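Disulfide oxidoreductase (Xylella fastidiosa, PDB 2REM) probably catalyses dithiol-disulfide exchange in the periplasm as a thioredoxin-fold enzyme of the DsbA subfamily. Local coordinates at residues E13-A21 with A143-V151; F33-D44 with H91-H99. All coordinates share one frame; numbering follows the deposited sequence. Where two conformers were deposited one is given.

Contact 1: E13-A21 with A143-V151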
ATOM      1  N   GLU A  13     -10.701 -14.499   5.288  1.00 15.01           N
ATOM      2  CA  GLU A  13     -11.238 -13.570   6.233  1.00 16.25           C
ATOM      3  C   GLU A  13     -10.239 -13.418   7.351  1.00 15.95           C
ATOM      4  O   GLU A  13      -9.750 -14.402   7.907  1.00 15.70           O
ATOM      5  CB  GLU A  13     -12.594 -14.038   6.794  1.00 17.43           C
ATOM      6  CG  GLU A  13     -13.261 -12.867   7.570  1.00 20.97           C
ATOM      7  CD  GLU A  13     -14.669 -13.149   8.060  1.00 22.77           C
ATOM      8  OE1 GLU A  13     -15.143 -12.351   8.912  1.00 27.45           O
ATOM      9  OE2 GLU A  13     -15.283 -14.138   7.593  1.00 27.86           O
ATOM     10  N   ILE A  14      -9.970 -12.161   7.679  1.00 15.64           N
ATOM     11  CA  ILE A  14      -9.069 -11.796   8.761  1.00 15.13           C
ATOM     12  C   ILE A  14      -9.846 -11.811  10.081  1.00 17.32           C
ATOM     13  O   ILE A  14     -10.789 -11.036  10.246  1.00 17.48           O
ATOM     14  CB  ILE A  14      -8.485 -10.400   8.482  1.00 13.84           C
ATOM     15  CG1 ILE A  14      -7.684 -10.433   7.181  1.00 13.90           C
ATOM     16  CG2 ILE A  14      -7.677  -9.873   9.686  1.00 11.55           C
ATOM     17  CD1 ILE A  14      -7.622  -9.079   6.460  1.00 12.35           C
ATOM     18  N   PRO A  15      -9.452 -12.699  11.020  1.00 18.86           N
ATOM     19  CA  PRO A  15     -10.162 -12.817  12.284  1.00 21.15           C
ATOM     20  C   PRO A  15     -10.035 -11.506  13.034  1.00 21.80           C
ATOM     21  O   PRO A  15      -8.948 -10.928  13.076  1.00 21.37           O
ATOM     22  CB  PRO A  15      -9.418 -13.935  13.023  1.00 22.48           C
ATOM     23  CG  PRO A  15      -8.098 -14.027  12.375  1.00 22.22           C
ATOM     24  CD  PRO A  15      -8.304 -13.612  10.945  1.00 18.89           C
ATOM     25  N   ASP A  16     -11.161 -11.027  13.563  1.00 23.73           N
ATOM     26  CA  ASP A  16     -11.203  -9.803  14.354  1.00 25.47           C
ATOM     27  C   ASP A  16     -10.662  -8.637  13.525  1.00 23.57           C
ATOM     28  O   ASP A  16     -10.099  -7.713  14.061  1.00 24.36           O
ATOM     29  CB  ASP A  16     -10.373  -9.959  15.638  1.00 27.25           C
ATOM     30  CG  ASP A  16     -10.981 -10.946  16.625  1.00 32.80           C
ATOM     31  OD1 ASP A  16     -12.228 -11.111  16.661  1.00 37.62           O
ATOM     32  OD2 ASP A  16     -10.200 -11.560  17.391  1.00 37.89           O
ATOM     33  N   GLY A  17     -10.827  -8.704  12.208  1.00 22.40           N
ATOM     34  CA  GLY A  17     -10.223  -7.720  11.313  1.00 20.86           C
ATOM     35  C   GLY A  17     -10.790  -6.338  11.553  1.00 20.82           C
ATOM     36  O   GLY A  17     -11.983  -6.183  11.795  1.00 20.64           O
ATOM     37  N   ARG A  18      -9.921  -5.341  11.480  1.00 20.32           N
ATOM     38  CA  ARG A  18     -10.302  -3.951  11.648  1.00 21.71           C
ATOM     39  C   ARG A  18      -9.698  -3.202  10.499  1.00 19.01           C
ATOM     40  O   ARG A  18      -8.546  -3.487  10.103  1.00 19.29           O
ATOM     41  CB  ARG A  18      -9.780  -3.386  12.977  1.00 21.89           C
ATOM     42  CG  ARG A  18     -10.561  -3.900  14.190  1.00 26.78           C
ATOM     43  CD  ARG A  18      -9.880  -3.545  15.508  1.00 30.60           C
ATOM     44  NE  ARG A  18     -10.310  -2.260  16.077  1.00 40.39           N
ATOM     45  CZ  ARG A  18      -9.739  -1.080  15.815  1.00 41.82           C
ATOM     46  NH1 ARG A  18      -8.698  -0.992  14.986  1.00 39.78           N
ATOM     47  NH2 ARG A  18     -10.204   0.019  16.403  1.00 43.97           N
ATOM     48  N   PRO A  19     -10.459  -2.250   9.939  1.00 17.64           N
ATOM     49  CA  PRO A  19      -9.915  -1.514   8.798  1.00 16.09           C
ATOM     50  C   PRO A  19      -8.717  -0.722   9.258  1.00 16.20           C
ATOM     51  O   PRO A  19      -8.555  -0.457  10.470  1.00 15.55           O
ATOM     52  CB  PRO A  19     -11.047  -0.556   8.420  1.00 17.23           C
ATOM     53  CG  PRO A  19     -11.873  -0.428   9.687  1.00 17.58           C
ATOM     54  CD  PRO A  19     -11.816  -1.795  10.290  1.00 17.64           C
ATOM     55  N   PHE A  20      -7.881  -0.365   8.298  1.00 15.24           N
ATOM     56  CA  PHE A  20      -6.718   0.464   8.577  1.00 16.18           C
ATOM     57  C   PHE A  20      -7.064   1.803   9.259  1.00 17.24           C
ATOM     58  O   PHE A  20      -6.346   2.279  10.159  1.00 17.69           O
ATOM     59  CB  PHE A  20      -5.970   0.721   7.290  1.00 15.65           C
ATOM     60  CG  PHE A  20      -4.667   1.414   7.510  1.00 16.93           C
ATOM     61  CD1 PHE A  20      -4.471   2.697   7.032  1.00 18.39           C
ATOM     62  CD2 PHE A  20      -3.644   0.779   8.220  1.00 17.10           C
ATOM     63  CE1 PHE A  20      -3.275   3.336   7.225  1.00 17.74           C
ATOM     64  CE2 PHE A  20      -2.437   1.413   8.414  1.00 19.08           C
ATOM     65  CZ  PHE A  20      -2.260   2.700   7.926  1.00 17.96           C
ATOM     66  N   ALA A  21      -8.159   2.402   8.816  1.00 18.61           N
ATOM     67  CA  ALA A  21      -8.735   3.589   9.453  1.00 20.14           C
ATOM     68  C   ALA A  21     -10.248   3.375   9.602  1.00 21.32           C
ATOM     69  O   ALA A  21     -10.818   2.595   8.834  1.00 20.56           O
ATOM     70  CB  ALA A  21      -8.454   4.782   8.607  1.00 20.80           C
ATOM     71  N   ALA A 143       1.837   1.912  12.666  1.00 13.06           N
ATOM     72  CA  ALA A 143       0.456   1.593  12.303  1.00 13.58           C
ATOM     73  C   ALA A 143       0.461   0.611  11.125  1.00 13.05           C
ATOM     74  O   ALA A 143      -0.312  -0.345  11.114  1.00 12.61           O
ATOM     75  CB  ALA A 143      -0.293   2.858  11.936  1.00 13.56           C
ATOM     76  N   ALA A 144       1.329   0.856  10.146  1.00 11.86           N
ATOM     77  CA  ALA A 144       1.470  -0.038   8.986  1.00 12.06           C
ATOM     78  C   ALA A 144       1.940  -1.424   9.413  1.00 12.62           C
ATOM     79  O   ALA A 144       1.429  -2.445   8.923  1.00 13.03           O
ATOM     80  CB  ALA A 144       2.424   0.555   7.960  1.00 11.52           C
ATOM     81  N   ARG A 145       2.904  -1.461  10.322  1.00 13.52           N
ATOM     82  CA  ARG A 145       3.428  -2.723  10.833  1.00 15.15           C
ATOM     83  C   ARG A 145       2.335  -3.493  11.572  1.00 15.50           C
ATOM     84  O   ARG A 145       2.133  -4.683  11.318  1.00 15.00           O
ATOM     85  CB  ARG A 145       4.617  -2.476  11.757  1.00 16.89           C
ATOM     86  CG  ARG A 145       5.270  -3.769  12.262  1.00 22.03           C
ATOM     87  CD  ARG A 145       6.631  -3.462  12.850  1.00 27.62           C
ATOM     88  NE  ARG A 145       6.518  -3.070  14.244  1.00 33.42           N
ATOM     89  CZ  ARG A 145       6.458  -3.920  15.264  1.00 37.40           C
ATOM     90  NH1 ARG A 145       6.507  -5.236  15.063  1.00 38.59           N
ATOM     91  NH2 ARG A 145       6.351  -3.447  16.499  1.00 40.40           N
ATOM     92  N   ALA A 146       1.632  -2.808  12.477  1.00 15.61           N
ATOM     93  CA  ALA A 146       0.523  -3.406  13.206  1.00 16.15           C
ATOM     94  C   ALA A 146      -0.541  -3.963  12.270  1.00 16.06           C
ATOM     95  O   ALA A 146      -1.066  -5.064  12.493  1.00 16.07           O
ATOM     96  CB  ALA A 146      -0.084  -2.406  14.211  1.00 17.36           C
ATOM     97  N   TYR A 147      -0.826  -3.219  11.206  1.00 15.06           N
ATOM     98  CA  TYR A 147      -1.818  -3.656  10.242  0.50 14.58           C
ATOM     99  C   TYR A 147      -1.357  -4.925   9.516  1.00 15.30           C
ATOM    100  O   TYR A 147      -2.135  -5.870   9.377  1.00 16.11           O
ATOM    101  CB  TYR A 147      -2.149  -2.515   9.285  0.50 12.10           C
ATOM    102  CG  TYR A 147      -3.249  -2.798   8.309  0.50  9.74           C
ATOM    103  CD1 TYR A 147      -4.596  -2.844   8.694  0.50 10.01           C
ATOM    104  CD2 TYR A 147      -2.942  -2.960   6.975  0.50  7.62           C
ATOM    105  CE1 TYR A 147      -5.593  -3.077   7.727  0.50  9.40           C
ATOM    106  CE2 TYR A 147      -3.887  -3.202   6.059  0.50  9.97           C
ATOM    107  CZ  TYR A 147      -5.194  -3.266   6.409  0.50  8.36           C
ATOM    108  OH  TYR A 147      -6.063  -3.512   5.366  0.50 11.56           O
ATOM    109  N   ALA A 148      -0.093  -4.968   9.096  1.00 15.34           N
ATOM    110  CA  ALA A 148       0.449  -6.191   8.516  1.00 16.19           C
ATOM    111  C   ALA A 148       0.401  -7.366   9.494  1.00 17.32           C
ATOM    112  O   ALA A 148       0.072  -8.492   9.074  1.00 17.58           O
ATOM    113  CB  ALA A 148       1.848  -5.979   7.988  1.00 16.70           C
ATOM    114  N   LEU A 149       0.693  -7.122  10.781  1.00 17.44           N
ATOM    115  CA  LEU A 149       0.602  -8.181  11.802  1.00 19.43           C
ATOM    116  C   LEU A 149      -0.814  -8.740  11.961  1.00 19.32           C
ATOM    117  O   LEU A 149      -0.997  -9.936  12.164  1.00 19.68           O
ATOM    118  CB  LEU A 149       1.140  -7.719  13.165  1.00 20.73           C
ATOM    119  CG  LEU A 149       2.671  -7.686  13.320  1.00 25.21           C
ATOM    120  CD1 LEU A 149       3.096  -7.075  14.662  1.00 28.52           C
ATOM    121  CD2 LEU A 149       3.278  -9.088  13.193  1.00 27.50           C
ATOM    122  N   LYS A 150      -1.804  -7.859  11.893  1.00 17.75           N
ATOM    123  CA  LYS A 150      -3.220  -8.218  11.968  1.00 19.01           C
ATOM    124  C   LYS A 150      -3.682  -8.932  10.686  1.00 17.79           C
ATOM    125  O   LYS A 150      -4.330  -9.992  10.736  1.00 18.06           O
ATOM    126  CB  LYS A 150      -4.025  -6.924  12.124  1.00 18.72           C
ATOM    127  CG  LYS A 150      -5.498  -7.107  12.430  1.00 22.27           C
ATOM    128  CD  LYS A 150      -5.771  -6.534  13.814  1.00 28.99           C
ATOM    129  CE  LYS A 150      -7.222  -6.681  14.225  1.00 29.91           C
ATOM    130  NZ  LYS A 150      -7.285  -6.990  15.681  1.00 33.95           N
ATOM    131  N   VAL A 151      -3.353  -8.336   9.549  1.00 15.87           N
ATOM    132  CA  VAL A 151      -3.791  -8.838   8.251  1.00 15.89           C
ATOM    133  C   VAL A 151      -3.140 -10.177   7.906  1.00 15.88           C
ATOM    134  O   VAL A 151      -3.810 -11.099   7.411  1.00 16.00           O
ATOM    135  CB  VAL A 151      -3.547  -7.800   7.146  1.00 15.17           C
ATOM    136  CG1 VAL A 151      -3.645  -8.434   5.752  1.00 13.68           C
ATOM    137  CG2 VAL A 151      -4.529  -6.656   7.299  1.00 14.61           C
TER
HETATM  138  O   HOH W   1      -5.788 -10.651  12.964  1.00 27.04           O
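The loop from I14 to F20 runs beside the last turns of helix 135-151, with I14 opposite V151 and F20 opposite Y147, their CA atoms 6.1 and 6.6 Å apart. A type II beta turn, I14 to G17, bends the chain near the helix end. F20 and Y147 form an edge-to-face pair, ring centres 5.2 Å apart and planes at 74°. The F20 edge leads with CD2, 3.6 Å from Y147 CG, while F20 CB rests over the same tyrosine face. V151 CG2 packs on the opposite face, so the Y147 ring is held flat between its helix neighbour and the loop. With chi1 at -175°, the Y147 ring is carried beside V151 and toward F20. I14 CD1 meets V151 CG2 at 4.0 Å. The K150 chain, bent at chi2 and chi4, passes along the turn and brings CE to 3.1 Å from D16 O. One water donates to both P15 O and K150 O and bridges turn and helix. Y147 also touches V30, V63 and V160 of the sheet. The loop joining strands 11-13 and 27-33 thus packs on helix 135-151, which itself lies on the central sheet of the thioredoxin fold.

Contact 2: F33-D44 with H91-H99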
ATOM      1  N   PHE A  33       1.785  -2.870  -0.078  1.00 11.42           N
ATOM      2  CA  PHE A  33       2.748  -2.920  -1.164  1.00 11.06           C
ATOM      3  C   PHE A  33       4.134  -2.656  -0.565  1.00 10.75           C
ATOM      4  O   PHE A  33       4.265  -2.132   0.554  1.00 11.34           O
ATOM      5  CB  PHE A  33       2.447  -1.800  -2.184  1.00 10.63           C
ATOM      6  CG  PHE A  33       2.943  -0.452  -1.717  1.00 10.80           C
ATOM      7  CD1 PHE A  33       4.181   0.044  -2.145  1.00 12.94           C
ATOM      8  CD2 PHE A  33       2.211   0.281  -0.802  1.00 10.80           C
ATOM      9  CE1 PHE A  33       4.659   1.236  -1.657  1.00 10.66           C
ATOM     10  CE2 PHE A  33       2.684   1.486  -0.329  1.00 10.80           C
ATOM     11  CZ  PHE A  33       3.899   1.958  -0.753  1.00 11.12           C
ATOM     12  N   GLY A  34       5.154  -3.017  -1.309  1.00 10.46           N
ATOM     13  CA  GLY A  34       6.499  -2.522  -1.045  1.00 10.74           C
ATOM     14  C   GLY A  34       7.087  -1.987  -2.343  1.00 10.57           C
ATOM     15  O   GLY A  34       6.902  -2.575  -3.414  1.00 12.05           O
ATOM     16  N   TYR A  35       7.806  -0.874  -2.256  1.00 10.50           N
ATOM     17  CA  TYR A  35       8.577  -0.350  -3.380  1.00 10.69           C
ATOM     18  C   TYR A  35       9.600  -1.352  -3.914  1.00 11.56           C
ATOM     19  O   TYR A  35       9.899  -1.371  -5.112  1.00 12.21           O
ATOM     20  CB  TYR A  35       9.272   0.952  -2.962  1.00 10.18           C
ATOM     21  CG  TYR A  35       8.377   2.177  -2.988  1.00 10.08           C
ATOM     22  CD1 TYR A  35       7.602   2.476  -4.118  1.00 11.30           C
ATOM     23  CD2 TYR A  35       8.342   3.058  -1.914  1.00 10.43           C
ATOM     24  CE1 TYR A  35       6.799   3.588  -4.152  1.00 10.05           C
ATOM     25  CE2 TYR A  35       7.545   4.202  -1.950  1.00 11.24           C
ATOM     26  CZ  TYR A  35       6.776   4.445  -3.078  1.00  9.82           C
ATOM     27  OH  TYR A  35       5.994   5.547  -3.149  1.00 11.19           O
ATOM     28  N   THR A  36      10.106  -2.212  -3.029  1.00 12.06           N
ATOM     29  CA  THR A  36      11.109  -3.202  -3.410  1.00 13.52           C
ATOM     30  C   THR A  36      10.522  -4.388  -4.148  1.00 14.08           C
ATOM     31  O   THR A  36      11.264  -5.221  -4.671  1.00 14.73           O
ATOM     32  CB  THR A  36      11.908  -3.762  -2.187  1.00 14.10           C
ATOM     33  OG1 THR A  36      11.021  -4.386  -1.258  1.00 14.12           O
ATOM     34  CG2 THR A  36      12.697  -2.666  -1.494  1.00 15.21           C
ATOM     35  N   CYS A  37       9.196  -4.469  -4.162  1.00 13.62           N
ATOM     36  CA  CYS A  37       8.498  -5.606  -4.737  1.00 14.83           C
ATOM     37  C   CYS A  37       8.243  -5.397  -6.224  1.00 15.05           C
ATOM     38  O   CYS A  37       7.531  -4.469  -6.608  1.00 14.95           O
ATOM     39  CB  CYS A  37       7.182  -5.812  -4.014  1.00 14.24           C
ATOM     40  SG  CYS A  37       6.268  -7.143  -4.699  1.00 15.06           S
ATOM     41  N   PRO A  38       8.835  -6.242  -7.073  1.00 16.83           N
ATOM     42  CA  PRO A  38       8.590  -6.030  -8.510  1.00 17.67           C
ATOM     43  C   PRO A  38       7.131  -6.304  -8.899  1.00 17.84           C
ATOM     44  O   PRO A  38       6.650  -5.703  -9.846  1.00 17.65           O
ATOM     45  CB  PRO A  38       9.551  -7.001  -9.186  1.00 19.63           C
ATOM     46  CG  PRO A  38       9.869  -8.017  -8.153  1.00 20.22           C
ATOM     47  CD  PRO A  38       9.752  -7.363  -6.822  1.00 17.84           C
ATOM     48  N   HIS A  39       6.433  -7.170  -8.163  1.00 17.19           N
ATOM     49  CA  HIS A  39       4.998  -7.378  -8.419  1.00 17.30           C
ATOM     50  C   HIS A  39       4.210  -6.098  -8.169  1.00 15.66           C
ATOM     51  O   HIS A  39       3.364  -5.708  -8.980  1.00 15.45           O
ATOM     52  CB  HIS A  39       4.434  -8.543  -7.605  1.00 17.38           C
ATOM     53  CG  HIS A  39       5.184  -9.818  -7.803  1.00 22.11           C
ATOM     54  ND1 HIS A  39       5.958 -10.388  -6.812  1.00 26.56           N
ATOM     55  CD2 HIS A  39       5.323 -10.610  -8.890  1.00 25.63           C
ATOM     56  CE1 HIS A  39       6.530 -11.484  -7.277  1.00 26.32           C
ATOM     57  NE2 HIS A  39       6.159 -11.643  -8.535  1.00 29.82           N
ATOM     58  N   CYS A  40       4.517  -5.432  -7.059  1.00 14.65           N
ATOM     59  CA  CYS A  40       3.897  -4.157  -6.744  1.00 13.89           C
ATOM     60  C   CYS A  40       4.155  -3.127  -7.834  1.00 13.81           C
ATOM     61  O   CYS A  40       3.250  -2.395  -8.221  1.00 14.36           O
ATOM     62  CB  CYS A  40       4.414  -3.651  -5.415  1.00 12.44           C
ATOM     63  SG  CYS A  40       3.764  -4.644  -4.068  1.00 15.19           S
ATOM     64  N   ALA A  41       5.393  -3.061  -8.311  1.00 13.29           N
ATOM     65  CA  ALA A  41       5.752  -2.142  -9.385  1.00 14.88           C
ATOM     66  C   ALA A  41       4.900  -2.398 -10.612  1.00 15.51           C
ATOM     67  O   ALA A  41       4.419  -1.460 -11.248  1.00 15.83           O
ATOM     68  CB  ALA A  41       7.234  -2.280  -9.735  1.00 14.88           C
ATOM     69  N   HIS A  42       4.702  -3.677 -10.918  1.00 15.79           N
ATOM     70  CA  HIS A  42       4.008  -4.080 -12.137  1.00 17.95           C
ATOM     71  C   HIS A  42       2.512  -3.846 -12.011  1.00 17.00           C
ATOM     72  O   HIS A  42       1.836  -3.547 -12.987  1.00 18.73           O
ATOM     73  CB  HIS A  42       4.287  -5.547 -12.451  1.00 18.60           C
ATOM     74  CG  HIS A  42       5.711  -5.830 -12.831  1.00 23.22           C
ATOM     75  ND1 HIS A  42       6.244  -7.101 -12.821  1.00 25.56           N
ATOM     76  CD2 HIS A  42       6.713  -5.007 -13.228  1.00 26.37           C
ATOM     77  CE1 HIS A  42       7.507  -7.052 -13.209  1.00 28.56           C
ATOM     78  NE2 HIS A  42       7.818  -5.790 -13.453  1.00 29.43           N
ATOM     79  N   PHE A  43       2.009  -3.975 -10.795  1.00 15.37           N
ATOM     80  CA  PHE A  43       0.601  -3.880 -10.530  1.00 15.60           C
ATOM     81  C   PHE A  43       0.142  -2.442 -10.467  1.00 15.68           C
ATOM     82  O   PHE A  43      -1.028  -2.158 -10.699  1.00 15.25           O
ATOM     83  CB  PHE A  43       0.336  -4.539  -9.182  1.00 14.59           C
ATOM     84  CG  PHE A  43      -1.112  -4.668  -8.809  1.00 15.43           C
ATOM     85  CD1 PHE A  43      -2.096  -4.953  -9.755  1.00 17.40           C
ATOM     86  CD2 PHE A  43      -1.477  -4.577  -7.474  1.00 14.32           C
ATOM     87  CE1 PHE A  43      -3.447  -5.119  -9.363  1.00 17.59           C
ATOM     88  CE2 PHE A  43      -2.799  -4.738  -7.083  1.00 15.93           C
ATOM     89  CZ  PHE A  43      -3.775  -5.008  -8.038  1.00 17.22           C
ATOM     90  N   ASP A  44       1.054  -1.531 -10.132  1.00 16.06           N
ATOM     91  CA  ASP A  44       0.603  -0.229  -9.704  1.00 17.07           C
ATOM     92  C   ASP A  44      -0.263   0.488 -10.730  1.00 18.20           C
ATOM     93  O   ASP A  44      -1.290   1.051 -10.376  1.00 18.48           O
ATOM     94  CB  ASP A  44       1.744   0.658  -9.237  1.00 16.91           C
ATOM     95  CG  ASP A  44       1.229   1.960  -8.664  1.00 18.13           C
ATOM     96  OD1 ASP A  44       0.567   1.957  -7.572  1.00 19.35           O
ATOM     97  OD2 ASP A  44       1.439   2.965  -9.345  1.00 17.83           O
ATOM     98  N   HIS A  91       5.346   8.077  -6.856  1.00 12.50           N
ATOM     99  CA  HIS A  91       5.145   6.652  -6.538  1.00 11.64           C
ATOM    100  C   HIS A  91       5.661   5.737  -7.656  1.00 12.46           C
ATOM    101  O   HIS A  91       6.464   4.818  -7.417  1.00 13.11           O
ATOM    102  CB  HIS A  91       3.648   6.394  -6.301  1.00 11.92           C
ATOM    103  CG  HIS A  91       3.372   5.148  -5.529  1.00 10.28           C
ATOM    104  ND1 HIS A  91       2.578   4.128  -6.012  1.00 13.82           N
ATOM    105  CD2 HIS A  91       3.773   4.763  -4.296  1.00  9.17           C
ATOM    106  CE1 HIS A  91       2.503   3.169  -5.104  1.00 10.61           C
ATOM    107  NE2 HIS A  91       3.227   3.526  -4.059  1.00 13.68           N
ATOM    108  N   THR A  92       5.183   5.985  -8.865  1.00 13.30           N
ATOM    109  CA  THR A  92       5.630   5.285 -10.082  1.00 14.36           C
ATOM    110  C   THR A  92       7.119   5.485 -10.286  1.00 14.64           C
ATOM    111  O   THR A  92       7.847   4.535 -10.562  1.00 14.13           O
ATOM    112  CB  THR A  92       4.874   5.803 -11.304  1.00 16.08           C
ATOM    113  OG1 THR A  92       3.473   5.540 -11.111  1.00 16.89           O
ATOM    114  CG2 THR A  92       5.373   5.123 -12.589  1.00 17.51           C
ATOM    115  N   ALA A  93       7.570   6.727 -10.126  1.00 14.11           N
ATOM    116  CA  ALA A  93       8.989   7.033 -10.276  1.00 13.59           C
ATOM    117  C   ALA A  93       9.863   6.256  -9.284  1.00 12.58           C
ATOM    118  O   ALA A  93      10.977   5.807  -9.625  1.00 12.77           O
ATOM    119  CB  ALA A  93       9.211   8.535 -10.131  1.00 13.44           C
ATOM    120  N   MET A  94       9.379   6.088  -8.057  1.00 11.99           N
ATOM    121  CA  MET A  94      10.145   5.307  -7.092  1.00 11.80           C
ATOM    122  C   MET A  94      10.250   3.847  -7.560  1.00 11.98           C
ATOM    123  O   MET A  94      11.318   3.279  -7.542  1.00 12.08           O
ATOM    124  CB  MET A  94       9.587   5.406  -5.662  1.00 10.45           C
ATOM    125  CG  MET A  94      10.341   4.504  -4.686  1.00 13.54           C
ATOM    126  SD  MET A  94      12.102   4.920  -4.537  1.00 11.92           S
ATOM    127  CE  MET A  94      11.951   6.237  -3.368  1.00 11.70           C
ATOM    128  N   PHE A  95       9.137   3.235  -7.956  1.00 12.54           N
ATOM    129  CA  PHE A  95       9.190   1.883  -8.520  1.00 13.15           C
ATOM    130  C   PHE A  95      10.163   1.790  -9.692  1.00 15.25           C
ATOM    131  O   PHE A  95      10.995   0.865  -9.788  1.00 15.37           O
ATOM    132  CB  PHE A  95       7.794   1.460  -9.012  1.00 12.97           C
ATOM    133  CG  PHE A  95       6.850   1.031  -7.931  1.00 11.55           C
ATOM    134  CD1 PHE A  95       7.151  -0.037  -7.084  1.00 11.64           C
ATOM    135  CD2 PHE A  95       5.599   1.628  -7.830  1.00 11.42           C
ATOM    136  CE1 PHE A  95       6.240  -0.465  -6.136  1.00 10.92           C
ATOM    137  CE2 PHE A  95       4.682   1.226  -6.866  1.00 11.79           C
ATOM    138  CZ  PHE A  95       5.009   0.173  -6.001  1.00 10.65           C
ATOM    139  N   GLU A  96      10.065   2.765 -10.601  1.00 15.64           N
ATOM    140  CA  GLU A  96      10.931   2.806 -11.747  1.00 17.82           C
ATOM    141  C   GLU A  96      12.413   2.983 -11.356  1.00 16.88           C
ATOM    142  O   GLU A  96      13.262   2.267 -11.866  1.00 16.86           O
ATOM    143  CB  GLU A  96      10.423   3.873 -12.711  1.00 19.42           C
ATOM    144  CG  GLU A  96      11.433   4.436 -13.640  1.00 26.92           C
ATOM    145  CD  GLU A  96      10.790   5.394 -14.613  1.00 33.39           C
ATOM    146  OE1 GLU A  96      10.101   6.333 -14.137  1.00 34.87           O
ATOM    147  OE2 GLU A  96      10.955   5.177 -15.841  1.00 38.12           O
ATOM    148  N   ALA A  97      12.688   3.874 -10.405  1.00 15.79           N
ATOM    149  CA  ALA A  97      14.051   4.095  -9.893  1.00 15.44           C
ATOM    150  C   ALA A  97      14.659   2.786  -9.392  1.00 15.56           C
ATOM    151  O   ALA A  97      15.825   2.514  -9.630  1.00 18.05           O
ATOM    152  CB  ALA A  97      14.022   5.089  -8.766  1.00 13.37           C
ATOM    153  N   ILE A  98      13.859   1.987  -8.700  1.00 15.46           N
ATOM    154  CA  ILE A  98      14.347   0.742  -8.100  1.00 15.04           C
ATOM    155  C   ILE A  98      14.456  -0.356  -9.151  1.00 16.40           C
ATOM    156  O   ILE A  98      15.488  -1.025  -9.284  1.00 16.74           O
ATOM    157  CB  ILE A  98      13.412   0.285  -6.949  1.00 13.79           C
ATOM    158  CG1 ILE A  98      13.434   1.315  -5.816  1.00 12.38           C
ATOM    159  CG2 ILE A  98      13.805  -1.123  -6.466  1.00 13.52           C
ATOM    160  CD1 ILE A  98      12.292   1.184  -4.858  1.00  8.97           C
ATOM    161  N   HIS A  99      13.381  -0.529  -9.911  1.00 16.51           N
ATOM    162  CA  HIS A  99      13.228  -1.731 -10.693  1.00 18.22           C
ATOM    163  C   HIS A  99      13.652  -1.583 -12.134  1.00 20.26           C
ATOM    164  O   HIS A  99      13.919  -2.575 -12.792  1.00 21.93           O
ATOM    165  CB  HIS A  99      11.795  -2.260 -10.590  1.00 16.69           C
ATOM    166  CG  HIS A  99      11.412  -2.651  -9.198  1.00 17.22           C
ATOM    167  ND1 HIS A  99      11.808  -3.839  -8.624  1.00 15.06           N
ATOM    168  CD2 HIS A  99      10.715  -1.987  -8.251  1.00 13.00           C
ATOM    169  CE1 HIS A  99      11.342  -3.905  -7.390  1.00 15.81           C
ATOM    170  NE2 HIS A  99      10.685  -2.790  -7.134  1.00 13.70           N
TER
HETATM  171  O   HOH W   2       1.248   5.695  -9.011  1.00 18.98           O
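Helices 38-44 and 91-99 run roughly antiparallel at 137°, their axes 9.8 Å apart at closest, with F95 wedged between A41 and Y35. Aromatic contacts dominate. F33, Y35, H91 and F95 form a cluster. The edge of Y35 points at one face of F95, and Y35 CD1 sits over the ring centre. A41 CA lies against the other face, 3.6 Å from the F95 ring centroid. Placing F95 CG beside its backbone N (chi1 -78°) swings the ring into this slot. H91 turns an edge to the face of F33, whose ring also packs edge-to-face with Y78.

Side chains and CH groups pack on the ring faces. M94 CG sits almost squarely over Y35, 3.4 Å from the ring centroid. M94 SD stands above the same face at a distance, 5.0 Å from the Y35 centroid, in a Met-aromatic contact. I98 CD1 packs on Y35 CB at 3.6 Å. P38 CA makes a CH-pi contact with one face of H99.

Polar contacts lie at the two ends. H99 NE2 donates to Y35 O, 2.6 Å away, from close to its ring plane; the N-H...O angle is 147°. At the other end a water donates to D44 OD2 and also bonds T92 OG1.

Within segment 33-44 the two cysteines are reduced. C37 SG caps the helix start by accepting from C40 N at 3.4 Å, and C40 SG takes the N-H of G34. The H99 bond ties the backbone just before the CxxC pair to helix 87-101, while the aromatic packing holds the start of the cysteine-bearing helix against it.

The two contacts lie on opposite sides of the chain's centre, their centres about 23 Å apart. Contact 2 is nested inside the chain loop that contact 1 closes. Contact 1 is partly buried and joins a loop to a helix. Contact 2 is a buried meeting of two helices and the segment leading into one of them, at the CxxC end of the fold. Both reach the central sheet: F20 and Y147 touch V63, and F33 and H91 touch L62, all on strand 58-64. Their chemistry differs with place. A single aromatic pair, aliphatic packing and a water bridge serve contact 1, whereas contact 2 has a four-ring cluster and a direct histidine-to-carbonyl bond, and lies beside the two thiols of the CxxC pair.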